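Local coordinates for protein 33 kDa chaperonin (Thermotoga maritima, PDB 1VQ0) that probably acts as a redox-regulated molecular chaperone, shielding thermally unfolding and oxidatively damaged proteins from irreversible aggregation, at residues H22-I28 against F183-D189; I57-V62 against F166-V170; G123-V127 against V138-L143; V51-A55 against G146-E150. All coordinates share one frame. Residues are numbered along the deposited sequence.

Contact 1 of 4, residues H22-I28 against F183-D189; sequences HKVRFSI and FAVQIID. With EDO (1,2-ethanediol), chain F.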
loop_
_atom_site.group_PDB
_atom_site.type_symbol
_atom_site.label_atom_id
_atom_site.label_comp_id
_atom_site.label_asym_id
_atom_site.label_seq_id
_atom_site.Cartn_x
_atom_site.Cartn_y
_atom_site.Cartn_z
ATOM N N HIS A 22 8.522 -12.066 26.452
ATOM C CA HIS A 22 7.653 -11.338 25.525
ATOM C C HIS A 22 8.313 -10.870 24.237
ATOM O O HIS A 22 7.768 -9.998 23.556
ATOM C CB HIS A 22 6.990 -10.135 26.225
ATOM C CG HIS A 22 6.083 -10.531 27.336
ATOM N ND1 HIS A 22 6.501 -10.576 28.653
ATOM C CD2 HIS A 22 4.793 -10.932 27.334
ATOM C CE1 HIS A 22 5.506 -10.987 29.410
ATOM N NE2 HIS A 22 4.459 -11.212 28.635
ATOM N N LYS A 23 9.468 -11.431 23.889
ATOM C CA LYS A 23 10.157 -11.068 22.625
ATOM C C LYS A 23 9.622 -11.815 21.414
ATOM O O LYS A 23 9.854 -11.399 20.284
ATOM C CB LYS A 23 11.663 -11.279 22.777
ATOM C CG LYS A 23 12.225 -10.391 23.865
ATOM C CD LYS A 23 13.708 -10.108 23.721
ATOM C CE LYS A 23 14.237 -9.415 24.947
ATOM N NZ LYS A 23 15.711 -9.710 24.982
ATOM N N VAL A 24 8.925 -12.933 21.659
ATOM C CA VAL A 24 8.279 -13.721 20.601
ATOM C C VAL A 24 6.814 -13.911 20.977
ATOM O O VAL A 24 6.482 -14.105 22.133
ATOM C CB VAL A 24 8.915 -15.138 20.431
ATOM C CG1 VAL A 24 8.314 -15.922 19.195
ATOM C CG2 VAL A 24 10.445 -15.074 20.343
ATOM N N ARG A 25 5.962 -13.842 19.979
ATOM C CA ARG A 25 4.535 -14.115 20.098
ATOM C C ARG A 25 4.170 -15.285 19.181
ATOM O O ARG A 25 4.815 -15.519 18.171
ATOM C CB ARG A 25 3.681 -12.848 19.809
ATOM C CG ARG A 25 3.597 -12.403 18.361
ATOM C CD ARG A 25 2.937 -11.027 18.188
ATOM N NE ARG A 25 2.786 -10.656 16.786
ATOM C CZ ARG A 25 2.389 -9.463 16.344
ATOM N NH1 ARG A 25 2.180 -8.439 17.158
ATOM N NH2 ARG A 25 2.196 -9.285 15.067
ATOM N N PHE A 26 3.170 -16.060 19.597
ATOM C CA PHE A 26 2.715 -17.190 18.803
ATOM C C PHE A 26 1.193 -17.271 18.835
ATOM O O PHE A 26 0.554 -16.827 19.814
ATOM C CB PHE A 26 3.307 -18.525 19.307
ATOM C CG PHE A 26 2.867 -18.901 20.691
ATOM C CD1 PHE A 26 1.626 -19.496 20.898
ATOM C CD2 PHE A 26 3.676 -18.629 21.783
ATOM C CE1 PHE A 26 1.197 -19.783 22.171
ATOM C CE2 PHE A 26 3.256 -18.908 23.057
ATOM C CZ PHE A 26 1.999 -19.488 23.241
ATOM N N SER A 27 0.678 -17.979 17.829
ATOM C CA SER A 27 -0.721 -18.138 17.444
ATOM C C SER A 27 -0.768 -19.543 16.870
ATOM O O SER A 27 0.100 -19.882 16.061
ATOM C CB SER A 27 -1.002 -17.187 16.240
ATOM O OG SER A 27 -2.294 -16.758 16.290
ATOM N N ILE A 28 -1.767 -20.341 17.226
ATOM C CA ILE A 28 -2.009 -21.641 16.561
ATOM C C ILE A 28 -3.521 -21.899 16.536
ATOM O O ILE A 28 -4.247 -21.621 17.496
ATOM C CB ILE A 28 -1.243 -22.806 17.262
ATOM C CG1 ILE A 28 -1.392 -24.122 16.510
ATOM C CG2 ILE A 28 -1.758 -23.011 18.707
ATOM C CD1 ILE A 28 -0.303 -25.169 16.847
ATOM N N PHE A 183 -0.041 -22.345 12.206
ATOM C CA PHE A 183 0.519 -21.505 13.271
ATOM C C PHE A 183 1.318 -20.370 12.704
ATOM O O PHE A 183 1.700 -20.396 11.518
ATOM C CB PHE A 183 1.379 -22.332 14.231
ATOM C CG PHE A 183 2.527 -23.033 13.573
ATOM C CD1 PHE A 183 3.697 -22.350 13.258
ATOM C CD2 PHE A 183 2.447 -24.412 13.314
ATOM C CE1 PHE A 183 4.761 -23.032 12.649
ATOM C CE2 PHE A 183 3.453 -25.079 12.689
ATOM C CZ PHE A 183 4.644 -24.399 12.370
ATOM N N ALA A 184 1.564 -19.392 13.571
ATOM C CA ALA A 184 2.405 -18.218 13.319
ATOM C C ALA A 184 3.336 -18.005 14.503
ATOM O O ALA A 184 2.902 -18.015 15.662
ATOM C CB ALA A 184 1.550 -16.939 13.046
ATOM N N VAL A 185 4.630 -17.844 14.210
ATOM C CA VAL A 185 5.630 -17.435 15.220
ATOM C C VAL A 185 6.327 -16.164 14.694
ATOM O O VAL A 185 6.772 -16.144 13.542
ATOM C CB VAL A 185 6.650 -18.580 15.554
ATOM C CG1 VAL A 185 7.605 -18.196 16.675
ATOM C CG2 VAL A 185 5.927 -19.851 15.993
ATOM N N GLN A 186 6.377 -15.125 15.550
ATOM C CA GLN A 186 6.824 -13.772 15.204
ATOM C C GLN A 186 7.709 -13.164 16.252
ATOM O O GLN A 186 7.438 -13.231 17.467
ATOM C CB GLN A 186 5.611 -12.866 14.970
ATOM C CG GLN A 186 4.682 -13.397 13.862
ATOM C CD GLN A 186 3.595 -12.415 13.336
ATOM O OE1 GLN A 186 2.634 -12.112 14.030
ATOM N NE2 GLN A 186 3.732 -11.990 12.063
ATOM N N ILE A 187 8.795 -12.573 15.780
ATOM C CA ILE A 187 9.748 -11.927 16.659
ATOM C C ILE A 187 9.393 -10.463 16.763
ATOM O O ILE A 187 9.602 -9.692 15.832
ATOM C CB ILE A 187 11.185 -12.136 16.190
ATOM C CG1 ILE A 187 11.521 -13.632 16.288
ATOM C CG2 ILE A 187 12.095 -11.359 17.065
ATOM C CD1 ILE A 187 12.880 -14.081 15.643
ATOM N N ILE A 188 8.816 -10.091 17.895
ATOM C CA ILE A 188 8.359 -8.719 18.062
ATOM C C ILE A 188 9.426 -7.865 18.746
ATOM O O ILE A 188 9.276 -6.660 18.818
ATOM C CB ILE A 188 6.992 -8.638 18.798
ATOM C CG1 ILE A 188 7.043 -9.451 20.105
ATOM C CG2 ILE A 188 5.866 -9.081 17.826
ATOM C CD1 ILE A 188 5.908 -9.127 21.115
ATOM N N ASP A 189 10.500 -8.496 19.212
ATOM C CA ASP A 189 11.637 -7.771 19.803
ATOM C C ASP A 189 12.939 -8.417 19.316
ATOM O O ASP A 189 13.476 -9.397 19.892
ATOM C CB ASP A 189 11.530 -7.805 21.323
ATOM C CG ASP A 189 12.631 -7.039 22.020
ATOM O OD1 ASP A 189 13.663 -6.612 21.435
ATOM O OD2 ASP A 189 12.503 -6.794 23.215
HETATM C C1 EDO F . -1.301 -7.088 12.112
HETATM O O1 EDO F . -0.624 -6.702 10.934
HETATM C C2 EDO F . -0.667 -6.703 13.449
HETATM O O2 EDO F . 0.703 -7.127 13.622
#
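Strands 24-28 and 183-187 run antiparallel, at 176°, with axes 4.6 Å apart. Their seam is held at R25–Q186 (R25 N to Q186 O 3.0 Å, Q186 N to R25 O 3.1 Å) and S27–A184 (A184 N to S27 O 2.9 Å). Beyond the strands, K23 O accepts from I188 N at 2.9 Å and D189 N at 3.2 Å. The face bearing V24, F26, I28, F183, V185 and I187 is apolar and knobbly. V24 CG1 nudges V185 CG1 diagonally at 3.5 Å, and I28 CG1 sits against F183 CB at 4.0 Å. The F26 and F183 rings swing away from the partner strand, leaving V185 as the low ground; helices 194-205 and 219-227 fill this relief. On the R25 and Q186 face, R25 leans over its partner. I188 CG2 lies 3.5 Å from R25 CD and over one face of the guanidinium, whose edge meets Q186 OE1 (R25 NE 3.1 Å, NH2 3.0 Å); Q186 NE2 bonds S164 OG. R25 NH2 reaches O2 of the ethanediol at 3.0 Å, and W65 adds a cation-pi contact. Such antiparallel pairing, with helices on the apolar face and helix 46-62 near S27 on the other, belongs inside the mixed Hsp33 sheet.

Contact 2 of 4, residues I57-V62 against F166-V170; sequences IGAALV and FSIGV
Helical residues 57-62 pass across the extended strand residues 166-170 at a signed angle of 135°, the axes coming within 9.7 Å. The nearest CA atoms are those of I57 and I168, 7.0 Å apart, and no hydrogen bond joins the two segments. F166 starts the strand segment with its CB toward the helix (chi1 -74°, chi2 75°). Its CD2 lies 3.9 Å from L61 CD1, and its CZ is 4.2 Å from V62 CG1, which meets the ring edge. S167 turns away and pairs through its backbone with F183. I168 (chi1 m, chi2 t) again faces the helix: its CG2 is 3.8 Å from I57 CD1, its CG1 4.4 Å from L61 CD1, and its CD1 4.0 Å from G58 N, a close approach to the helix backbone made where no side chain intervenes. At G169 the carbonyl O lies 3.7 Å from I57 CD1. V170 (chi1 167°) ends the segment with CG2 3.6 Å from that same methyl, which thus spans I168 to V170. I57 and L61, both with chi1 m and chi2 t, are one helical turn apart and also touch V29 of strand 24-30. This is apolar helix-on-sheet packing, a helix laid obliquely on edge strand 164-173 and its neighbours.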
loop_
_atom_site.group_PDB
_atom_site.type_symbol
_atom_site.label_atom_id
_atom_site.label_comp_id
_atom_site.label_asym_id
_atom_site.label_seq_id
_atom_site.Cartn_x
_atom_site.Cartn_y
_atom_site.Cartn_z
ATOM N N ILE A 57 -7.077 -18.932 7.254
ATOM C CA ILE A 57 -6.205 -19.329 8.386
ATOM C C ILE A 57 -5.218 -18.180 8.702
ATOM O O ILE A 57 -5.110 -17.747 9.837
ATOM C CB ILE A 57 -5.473 -20.643 8.084
ATOM C CG1 ILE A 57 -6.507 -21.789 7.994
ATOM C CG2 ILE A 57 -4.401 -20.966 9.137
ATOM C CD1 ILE A 57 -6.030 -23.006 7.185
ATOM N N GLY A 58 -4.533 -17.702 7.669
ATOM C CA GLY A 58 -3.652 -16.525 7.750
ATOM C C GLY A 58 -4.279 -15.383 8.505
ATOM O O GLY A 58 -3.749 -14.948 9.509
ATOM N N ALA A 59 -5.409 -14.894 8.009
ATOM C CA ALA A 59 -6.185 -13.860 8.691
ATOM C C ALA A 59 -6.519 -14.187 10.201
ATOM O O ALA A 59 -6.382 -13.327 11.088
ATOM C CB ALA A 59 -7.438 -13.537 7.883
ATOM N N ALA A 60 -6.946 -15.418 10.460
ATOM C CA ALA A 60 -7.247 -15.871 11.812
ATOM C C ALA A 60 -6.056 -15.821 12.726
ATOM O O ALA A 60 -6.184 -15.459 13.871
ATOM C CB ALA A 60 -7.760 -17.257 11.801
ATOM N N LEU A 61 -4.899 -16.213 12.206
ATOM C CA LEU A 61 -3.696 -16.286 13.035
ATOM C C LEU A 61 -3.250 -14.952 13.613
ATOM O O LEU A 61 -2.590 -14.920 14.673
ATOM C CB LEU A 61 -2.549 -16.959 12.263
ATOM C CG LEU A 61 -2.692 -18.485 12.128
ATOM C CD1 LEU A 61 -1.671 -19.006 11.155
ATOM C CD2 LEU A 61 -2.546 -19.256 13.403
ATOM N N VAL A 62 -3.601 -13.847 12.937
ATOM C CA VAL A 62 -3.178 -12.495 13.381
ATOM C C VAL A 62 -4.241 -11.881 14.284
ATOM O O VAL A 62 -3.960 -10.887 14.925
ATOM C CB VAL A 62 -2.826 -11.506 12.230
ATOM C CG1 VAL A 62 -1.710 -12.085 11.305
ATOM C CG2 VAL A 62 -4.025 -11.254 11.375
ATOM N N PHE A 166 5.018 -18.580 9.273
ATOM C CA PHE A 166 3.644 -19.119 9.192
ATOM C C PHE A 166 3.684 -20.522 8.599
ATOM O O PHE A 166 4.389 -20.779 7.633
ATOM C CB PHE A 166 2.740 -18.253 8.337
ATOM C CG PHE A 166 2.312 -16.957 8.960
ATOM C CD1 PHE A 166 3.193 -15.882 9.064
ATOM C CD2 PHE A 166 1.004 -16.784 9.362
ATOM C CE1 PHE A 166 2.778 -14.659 9.597
ATOM C CE2 PHE A 166 0.600 -15.610 9.922
ATOM C CZ PHE A 166 1.468 -14.521 10.008
ATOM N N SER A 167 2.996 -21.460 9.226
ATOM C CA SER A 167 2.774 -22.764 8.612
ATOM C C SER A 167 1.309 -23.052 8.581
ATOM O O SER A 167 0.664 -22.989 9.609
ATOM C CB SER A 167 3.486 -23.848 9.333
ATOM O OG SER A 167 3.348 -25.086 8.630
ATOM N N ILE A 168 0.802 -23.372 7.378
ATOM C CA ILE A 168 -0.637 -23.403 7.083
ATOM C C ILE A 168 -0.974 -24.578 6.180
ATOM O O ILE A 168 -0.247 -24.857 5.228
ATOM C CB ILE A 168 -1.100 -22.063 6.377
ATOM C CG1 ILE A 168 -0.905 -20.821 7.260
ATOM C CG2 ILE A 168 -2.572 -22.162 5.992
ATOM C CD1 ILE A 168 -1.203 -19.514 6.553
ATOM N N GLY A 169 -2.089 -25.256 6.463
ATOM C CA GLY A 169 -2.487 -26.463 5.719
ATOM C C GLY A 169 -3.991 -26.634 5.755
ATOM O O GLY A 169 -4.649 -26.360 6.777
ATOM N N VAL A 170 -4.552 -27.044 4.623
ATOM C CA VAL A 170 -5.961 -27.381 4.505
ATOM C C VAL A 170 -6.063 -28.761 3.808
ATOM O O VAL A 170 -5.580 -28.910 2.717
ATOM C CB VAL A 170 -6.707 -26.373 3.645
ATOM C CG1 VAL A 170 -8.066 -26.923 3.288
ATOM C CG2 VAL A 170 -6.832 -25.034 4.355
#

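Contact 3 of 4, residues G123-V127 against V138-L143; sequences GVLRV and VSQVPL
Residues 123-127 and 138-142 are extended strands running antiparallel at 154°, with axes 4.6 Å apart. L125–V141 and V127–S139 are hydrogen-bonded pairs: L125 N to V141 O 2.8 Å, V141 N to L125 O 2.9 Å, V127 N to S139 O 2.9 Å and S139 N to V127 O 3.0 Å. L143 N continues the series to G123 O at 3.1 Å. R126–Q140 and V124–P142 are non-hydrogen-bonded. L125 (t, t) and V141 (m) share a face, L125 CD2 lying 4.2 Å from V141 CG2. L143 (m, t) bends its end back so that CD2 is 3.9 Å from L125 CB, and this face is packed by helix 149-160. On the other face, Q140 extends with chi1 and chi2 both t, while R126 (m, t, m) folds over at chi3; R126 NH1 thereby donates to Q140 OE1 at 3.1 Å, and its NH2 makes salt bridges to D75 and E77. V124 (m) places CG1 3.6 Å from Q140 NE2. V138, S139 and Q140 also pair antiparallel with a strand of the second subunit, so this beta hairpin carries the sheet across the Hsp33 dimer interface through its outer strand.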
loop_
_atom_site.group_PDB
_atom_site.type_symbol
_atom_site.label_atom_id
_atom_site.label_comp_id
_atom_site.label_asym_id
_atom_site.label_seq_id
_atom_site.Cartn_x
_atom_site.Cartn_y
_atom_site.Cartn_z
ATOM N N GLY A 123 1.795 -12.167 -9.118
ATOM C CA GLY A 123 1.054 -11.089 -8.533
ATOM C C GLY A 123 1.571 -10.574 -7.209
ATOM O O GLY A 123 2.761 -10.639 -6.925
ATOM N N VAL A 124 0.652 -10.028 -6.421
ATOM C CA VAL A 124 0.998 -9.204 -5.258
ATOM C C VAL A 124 0.137 -9.593 -4.032
ATOM O O VAL A 124 -0.938 -10.177 -4.143
ATOM C CB VAL A 124 0.791 -7.643 -5.550
ATOM C CG1 VAL A 124 1.505 -7.237 -6.725
ATOM C CG2 VAL A 124 -0.676 -7.246 -5.707
ATOM N N LEU A 125 0.647 -9.237 -2.865
ATOM C CA LEU A 125 -0.092 -9.376 -1.639
ATOM C C LEU A 125 -0.246 -8.010 -0.960
ATOM O O LEU A 125 0.702 -7.289 -0.828
ATOM C CB LEU A 125 0.612 -10.375 -0.741
ATOM C CG LEU A 125 0.071 -10.638 0.669
ATOM C CD1 LEU A 125 0.674 -11.954 1.202
ATOM C CD2 LEU A 125 0.438 -9.547 1.581
ATOM N N ARG A 126 -1.486 -7.698 -0.599
ATOM C CA ARG A 126 -1.922 -6.507 0.118
ATOM C C ARG A 126 -2.470 -6.857 1.486
ATOM O O ARG A 126 -3.163 -7.836 1.621
ATOM C CB ARG A 126 -3.038 -5.762 -0.652
ATOM C CG ARG A 126 -2.518 -4.987 -1.740
ATOM C CD ARG A 126 -3.478 -4.100 -2.502
ATOM N NE ARG A 126 -4.358 -4.919 -3.263
ATOM C CZ ARG A 126 -4.232 -5.260 -4.524
ATOM N NH1 ARG A 126 -3.256 -4.832 -5.263
ATOM N NH2 ARG A 126 -5.159 -6.027 -5.055
ATOM N N VAL A 127 -2.130 -6.031 2.471
ATOM C CA VAL A 127 -2.744 -6.042 3.800
ATOM C C VAL A 127 -3.330 -4.667 4.094
ATOM O O VAL A 127 -2.619 -3.643 4.073
ATOM C CB VAL A 127 -1.802 -6.541 4.872
ATOM C CG1 VAL A 127 -2.419 -6.412 6.298
ATOM C CG2 VAL A 127 -1.420 -7.989 4.540
ATOM N N VAL A 138 -2.713 0.628 4.127
ATOM C CA VAL A 138 -2.576 -0.431 3.110
ATOM C C VAL A 138 -1.095 -0.612 2.763
ATOM O O VAL A 138 -0.367 0.358 2.530
ATOM C CB VAL A 138 -3.282 -0.150 1.763
ATOM C CG1 VAL A 138 -3.234 -1.402 0.864
ATOM C CG2 VAL A 138 -4.689 0.386 1.914
ATOM N N SER A 139 -0.673 -1.865 2.689
ATOM C CA SER A 139 0.686 -2.178 2.372
ATOM C C SER A 139 0.679 -3.295 1.361
ATOM O O SER A 139 -0.005 -4.264 1.546
ATOM C CB SER A 139 1.456 -2.454 3.684
ATOM O OG SER A 139 2.757 -2.968 3.418
ATOM N N GLN A 140 1.423 -3.119 0.261
ATOM C CA GLN A 140 1.528 -4.057 -0.859
ATOM C C GLN A 140 2.961 -4.515 -1.121
ATOM O O GLN A 140 3.888 -3.738 -1.169
ATOM C CB GLN A 140 0.938 -3.464 -2.134
ATOM C CG GLN A 140 0.955 -4.439 -3.313
ATOM C CD GLN A 140 0.496 -3.823 -4.627
ATOM O OE1 GLN A 140 -0.604 -3.301 -4.678
ATOM N NE2 GLN A 140 1.361 -3.835 -5.674
ATOM N N VAL A 141 3.126 -5.824 -1.242
ATOM C CA VAL A 141 4.419 -6.433 -1.510
ATOM C C VAL A 141 4.269 -7.441 -2.662
ATOM O O VAL A 141 3.198 -7.999 -2.833
ATOM C CB VAL A 141 5.031 -7.086 -0.225
ATOM C CG1 VAL A 141 5.273 -6.061 0.861
ATOM C CG2 VAL A 141 4.212 -8.264 0.270
ATOM N N PRO A 142 5.338 -7.708 -3.406
ATOM C CA PRO A 142 5.288 -8.725 -4.397
ATOM C C PRO A 142 5.202 -10.094 -3.741
ATOM O O PRO A 142 5.639 -10.240 -2.607
ATOM C CB PRO A 142 6.570 -8.537 -5.216
ATOM C CG PRO A 142 7.480 -7.664 -4.343
ATOM C CD PRO A 142 6.651 -7.103 -3.276
ATOM N N LEU A 143 4.562 -11.051 -4.430
ATOM C CA LEU A 143 4.457 -12.408 -3.879
ATOM C C LEU A 143 5.850 -12.997 -3.919
ATOM O O LEU A 143 6.637 -12.659 -4.763
ATOM C CB LEU A 143 3.485 -13.264 -4.670
ATOM C CG LEU A 143 2.029 -12.954 -4.552
ATOM C CD1 LEU A 143 1.244 -13.774 -5.688
ATOM C CD2 LEU A 143 1.478 -13.286 -3.133
#

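Contact 4 of 4, residues V51-A55 against G146-E150; sequences VLGRA and GEIAE
A regular helix, residues 51-55, meets E147 and I148, just before the helix that begins at A149. The closest CA atoms are those of A55 and I148, 6.6 Å apart. R54 carries the polar link. Its CB points toward the turn and its side chain extends (chi1 -76°, chi2 -163°, chi3 -165°), so that NH1 donates twice: to E147 O at 2.9 Å and to E147 OE1 at 2.9 Å, the latter within a salt bridge. E147 curls to meet it with chi1 and chi2 both m. A water accepts from R54 NH2 at 3.0 Å and donates to E147 OE1 at 3.1 Å, closing a small ring beside the salt bridge. The contact thus joins the middle of helix 46-62 to the N-terminus of helix 149-160 in the Hsp33 fold, with I148 at the N-cap position in an unusual positive-phi conformation (84/-57). Two backbone donors of the turn, G146 N and I148 N, are taken up by the carboxylate of D151; A149 N makes a weak bond to E147 O at 3.1 Å. Within the first helix, A55 N bonds V51 O at 3.3 Å. The apolar part is I148 (m, t): its CD1 lies 3.3 Å from V51 O, 3.9 Å from R54 CB and 4.2 Å from V51 CG1, while its CG2 is 4.0 Å from A55 CA.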
loop_
_atom_site.group_PDB
_atom_site.type_symbol
_atom_site.label_atom_id
_atom_site.label_comp_id
_atom_site.label_asym_id
_atom_site.label_seq_id
_atom_site.Cartn_x
_atom_site.Cartn_y
_atom_site.Cartn_z
ATOM N N VAL A 51 -7.141 -22.747 -1.342
ATOM C CA VAL A 51 -6.580 -21.407 -1.527
ATOM C C VAL A 51 -7.197 -20.400 -0.542
ATOM O O VAL A 51 -6.493 -19.720 0.199
ATOM C CB VAL A 51 -6.798 -20.893 -2.985
ATOM C CG1 VAL A 51 -6.203 -19.480 -3.151
ATOM C CG2 VAL A 51 -6.130 -21.801 -3.986
ATOM N N LEU A 52 -8.519 -20.306 -0.558
ATOM C CA LEU A 52 -9.237 -19.491 0.409
ATOM C C LEU A 52 -9.004 -19.915 1.871
ATOM O O LEU A 52 -8.868 -19.075 2.724
ATOM C CB LEU A 52 -10.709 -19.417 0.079
ATOM C CG LEU A 52 -11.577 -18.450 0.930
ATOM C CD1 LEU A 52 -10.970 -17.047 1.028
ATOM C CD2 LEU A 52 -13.005 -18.331 0.440
ATOM N N GLY A 53 -8.987 -21.221 2.132
ATOM C CA GLY A 53 -8.772 -21.738 3.467
ATOM C C GLY A 53 -7.434 -21.276 4.036
ATOM O O GLY A 53 -7.341 -20.836 5.171
ATOM N N ARG A 54 -6.397 -21.343 3.238
ATOM C CA ARG A 54 -5.112 -20.933 3.698
ATOM C C ARG A 54 -5.092 -19.455 4.050
ATOM O O ARG A 54 -4.459 -19.051 5.057
ATOM C CB ARG A 54 -4.060 -21.166 2.655
ATOM C CG ARG A 54 -3.600 -22.637 2.468
ATOM C CD ARG A 54 -2.258 -22.711 1.696
ATOM N NE ARG A 54 -1.997 -24.053 1.204
ATOM C CZ ARG A 54 -0.980 -24.375 0.405
ATOM N NH1 ARG A 54 -0.129 -23.452 0.013
ATOM N NH2 ARG A 54 -0.819 -25.616 -0.015
ATOM N N ALA A 55 -5.794 -18.677 3.224
ATOM C CA ALA A 55 -5.891 -17.257 3.393
ATOM C C ALA A 55 -6.695 -16.888 4.672
ATOM O O ALA A 55 -6.215 -16.049 5.458
ATOM C CB ALA A 55 -6.467 -16.604 2.181
ATOM N N GLY A 146 3.570 -17.623 -3.625
ATOM C CA GLY A 146 2.154 -17.893 -3.996
ATOM C C GLY A 146 1.493 -19.051 -3.258
ATOM O O GLY A 146 0.397 -19.419 -3.613
ATOM N N GLU A 147 2.167 -19.591 -2.225
ATOM C CA GLU A 147 1.659 -20.581 -1.316
ATOM C C GLU A 147 0.917 -19.952 -0.149
ATOM O O GLU A 147 0.403 -20.677 0.685
ATOM C CB GLU A 147 2.851 -21.350 -0.675
ATOM C CG GLU A 147 3.747 -22.103 -1.644
ATOM C CD GLU A 147 3.037 -23.225 -2.345
ATOM O OE1 GLU A 147 2.173 -23.854 -1.708
ATOM O OE2 GLU A 147 3.341 -23.471 -3.529
ATOM N N ILE A 148 0.959 -18.620 -0.032
ATOM C CA ILE A 148 0.267 -17.832 1.026
ATOM C C ILE A 148 1.042 -17.709 2.362
ATOM O O ILE A 148 1.302 -16.603 2.811
ATOM C CB ILE A 148 -1.265 -18.265 1.199
ATOM C CG1 ILE A 148 -1.955 -18.139 -0.168
ATOM C CG2 ILE A 148 -2.048 -17.325 2.202
ATOM C CD1 ILE A 148 -3.360 -18.636 -0.237
ATOM N N ALA A 149 1.403 -18.829 2.992
ATOM C CA ALA A 149 2.115 -18.788 4.271
ATOM C C ALA A 149 3.315 -17.880 4.125
ATOM O O ALA A 149 3.428 -16.841 4.802
ATOM C CB ALA A 149 2.557 -20.210 4.768
ATOM N N GLU A 150 4.157 -18.246 3.182
ATOM C CA GLU A 150 5.460 -17.565 3.025
ATOM C C GLU A 150 5.331 -16.117 2.552
ATOM O O GLU A 150 6.152 -15.288 2.890
ATOM C CB GLU A 150 6.369 -18.325 2.047
ATOM C CG GLU A 150 7.816 -17.932 2.210
ATOM C CD GLU A 150 8.749 -18.596 1.216
ATOM O OE1 GLU A 150 8.235 -19.386 0.403
ATOM O OE2 GLU A 150 9.977 -18.274 1.263
HETATM O O HOH W 1 0.511 -26.368 -2.591
#

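In the fold
Helix 46-62 ties contacts 2 and 4 together: their centres are about 8 Å apart, and I168 CD1 lies 3.6 Å from R54 O. Contact 2 joins contact 1 through S27 OG to L61 O (2.5 Å, probably a hydrogen bond) and F183 N to S167 O (2.8 Å), strands 164-173 and 176-187 being sheet neighbours. Contact 3 lies at the far end of that sheet, its centre about 22 Å from that of contact 1; the chain leads from it into contact 4. The ethanediol at R25, probably from the crystallisation liquor, lies about 5 Å from the V62 side chain, so contacts 1 and 2 may border a common pocket. The cysteines that bind zinc belong to none of the four.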